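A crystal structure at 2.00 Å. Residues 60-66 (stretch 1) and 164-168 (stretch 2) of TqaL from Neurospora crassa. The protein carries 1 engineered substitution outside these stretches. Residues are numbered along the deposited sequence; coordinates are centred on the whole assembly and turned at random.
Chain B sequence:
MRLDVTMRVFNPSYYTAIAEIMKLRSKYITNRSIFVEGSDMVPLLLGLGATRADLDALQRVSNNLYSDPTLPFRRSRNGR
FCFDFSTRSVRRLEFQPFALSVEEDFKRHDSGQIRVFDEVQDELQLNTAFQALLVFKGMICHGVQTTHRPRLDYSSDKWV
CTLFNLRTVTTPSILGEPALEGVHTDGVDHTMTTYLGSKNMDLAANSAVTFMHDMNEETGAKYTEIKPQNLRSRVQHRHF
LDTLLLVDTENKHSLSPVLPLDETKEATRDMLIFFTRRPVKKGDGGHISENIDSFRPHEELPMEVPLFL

Stretch 1 60-66: RVSNNLY
Stretch 2, residues 164-168: FNLRT

Stretch 2 is extended: residues 164-168 lie within a longer β-strand, with phi from -133 to -90° and psi from 115 to 153°. Stretch 1 turns compactly at Ser62 and Asn63, then extends at Leu65 (-77/159). Ser62 and Asn63 form a short 3-10 segment (phi/psi -69/-13 and -71/-14), supported by Asn63 N to Arg60 O at 3.0 Å and Asn64 N to Val61 O at 3.2 Å. The nearest CA atoms across the stretches are those of Ser62 and Arg167, 6.6 Å apart. No backbone hydrogen bond crosses between the stretches; the hydrogen bonds that do cross join side chains.

Strand alternation points Asn165 and Arg167 toward stretch 1 and Leu166 away.

The hydrogen bonds come from Arg167 (chi1 t, chi2 t, chi3 m, chi4 170°). Its NH2 donates to Asn63 OD1 at 3.0 Å and its NH1 to the same OD1 at 3.3 Å. This oxygen sits at the guanidinium edge, where the N-H groups point. Asn63 (chi1 m, chi2 -30°) starts away, but its end comes nearer.

Other polar groups also meet. Ser62 O lies over one guanidinium face, 3.6 Å from Arg167 CZ. Ser62 (chi1 m) points toward the strand, beside the Asn165 side chain (chi1 t).

Van der Waals packing centres on Leu65 (chi1 m, chi2 t), which points toward the strand. Its CD1 lies 3.8 Å from Arg167 CB, and its CD2 rests against the backbone carbonyl oxygen of Asn165, 3.5 Å from Asn165 O. The buried surface totals 324 Å².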

# COMPACT_ATOMS: atom_id res chain seq x y z
N ARG B 60 -22.73 18.81 -9.49
CA ARG B 60 -23.61 19.91 -9.83
C ARG B 60 -23.49 20.39 -11.27
O ARG B 60 -24.38 21.11 -11.74
CB ARG B 60 -23.35 21.13 -8.92
CG ARG B 60 -23.53 20.87 -7.45
CD ARG B 60 -23.03 22.07 -6.65
NE ARG B 60 -22.56 21.65 -5.33
CZ ARG B 60 -21.31 21.79 -4.89
NH1 ARG B 60 -20.39 22.36 -5.66
NH2 ARG B 60 -20.99 21.37 -3.67
N VAL B 61 -22.42 20.03 -11.98
CA VAL B 61 -22.18 20.60 -13.30
C VAL B 61 -23.27 20.20 -14.30
O VAL B 61 -23.56 20.95 -15.25
CB VAL B 61 -20.77 20.19 -13.79
CG1 VAL B 61 -20.66 18.68 -13.97
CG2 VAL B 61 -20.42 20.92 -15.09
N SER B 62 -23.91 19.05 -14.09
CA SER B 62 -24.95 18.61 -15.01
C SER B 62 -26.20 19.48 -14.94
O SER B 62 -27.08 19.36 -15.80
CB SER B 62 -25.33 17.16 -14.68
OG SER B 62 -24.23 16.30 -14.96
N ASN B 63 -26.31 20.34 -13.92
CA ASN B 63 -27.43 21.27 -13.81
C ASN B 63 -27.39 22.38 -14.85
O ASN B 63 -28.40 23.07 -15.04
CB ASN B 63 -27.47 21.90 -12.41
CG ASN B 63 -27.89 20.90 -11.32
OD1 ASN B 63 -28.65 19.97 -11.57
ND2 ASN B 63 -27.41 21.12 -10.10
N ASN B 64 -26.25 22.57 -15.53
CA ASN B 64 -26.05 23.67 -16.46
C ASN B 64 -25.92 23.20 -17.90
O ASN B 64 -25.33 23.91 -18.73
CB ASN B 64 -24.82 24.48 -16.06
CG ASN B 64 -25.03 25.24 -14.79
OD1 ASN B 64 -26.16 25.59 -14.46
ND2 ASN B 64 -23.95 25.52 -14.06
N LEU B 65 -26.46 22.03 -18.21
CA LEU B 65 -26.40 21.47 -19.55
C LEU B 65 -27.42 22.17 -20.45
O LEU B 65 -28.37 22.80 -19.97
CB LEU B 65 -26.67 19.96 -19.52
CG LEU B 65 -25.67 19.16 -18.68
CD1 LEU B 65 -26.12 17.70 -18.54
CD2 LEU B 65 -24.27 19.24 -19.28
N TYR B 66 -27.19 22.08 -21.76
CA TYR B 66 -28.02 22.80 -22.73
C TYR B 66 -29.34 22.08 -22.95
O TYR B 66 -29.40 20.85 -22.96
CB TYR B 66 -27.27 22.94 -24.06
CG TYR B 66 -27.83 24.03 -24.95
CD1 TYR B 66 -27.59 25.37 -24.66
CD2 TYR B 66 -28.63 23.73 -26.05
CE1 TYR B 66 -28.11 26.39 -25.46
CE2 TYR B 66 -29.16 24.75 -26.87
CZ TYR B 66 -28.89 26.07 -26.57
OH TYR B 66 -29.40 27.09 -27.36
N PHE B 164 -19.28 13.69 -23.92
CA PHE B 164 -20.62 14.22 -23.67
C PHE B 164 -20.92 14.20 -22.17
O PHE B 164 -20.77 13.16 -21.51
CB PHE B 164 -21.70 13.41 -24.39
CG PHE B 164 -21.74 13.63 -25.86
CD1 PHE B 164 -20.81 13.03 -26.68
CD2 PHE B 164 -22.72 14.42 -26.44
CE1 PHE B 164 -20.84 13.22 -28.06
CE2 PHE B 164 -22.76 14.62 -27.80
CZ PHE B 164 -21.82 14.02 -28.61
N ASN B 165 -21.38 15.32 -21.66
CA ASN B 165 -21.97 15.40 -20.33
C ASN B 165 -23.48 15.41 -20.55
O ASN B 165 -24.00 16.33 -21.19
CB ASN B 165 -21.46 16.64 -19.60
CG ASN B 165 -21.96 16.74 -18.18
OD1 ASN B 165 -22.69 15.88 -17.68
ND2 ASN B 165 -21.53 17.78 -17.51
N LEU B 166 -24.17 14.38 -20.09
CA LEU B 166 -25.52 14.08 -20.57
C LEU B 166 -26.46 13.81 -19.40
O LEU B 166 -26.19 12.94 -18.56
CB LEU B 166 -25.50 12.86 -21.52
CG LEU B 166 -26.84 12.21 -21.88
CD1 LEU B 166 -27.70 13.17 -22.67
CD2 LEU B 166 -26.65 10.92 -22.65
N ARG B 167 -27.57 14.54 -19.35
CA ARG B 167 -28.65 14.26 -18.41
C ARG B 167 -29.84 13.75 -19.21
O ARG B 167 -30.37 14.48 -20.07
CB ARG B 167 -29.03 15.50 -17.60
CG ARG B 167 -30.41 15.43 -16.96
CD ARG B 167 -30.64 16.56 -15.96
NE ARG B 167 -29.69 16.51 -14.85
CZ ARG B 167 -29.55 17.48 -13.95
NH1 ARG B 167 -30.30 18.58 -14.02
NH2 ARG B 167 -28.64 17.35 -12.99
N THR B 168 -30.24 12.51 -18.98
CA THR B 168 -31.45 11.99 -19.60
C THR B 168 -32.64 12.26 -18.68
O THR B 168 -32.48 12.37 -17.47
CB THR B 168 -31.34 10.49 -19.90
OG1 THR B 168 -31.21 9.76 -18.67
CG2 THR B 168 -30.14 10.21 -20.80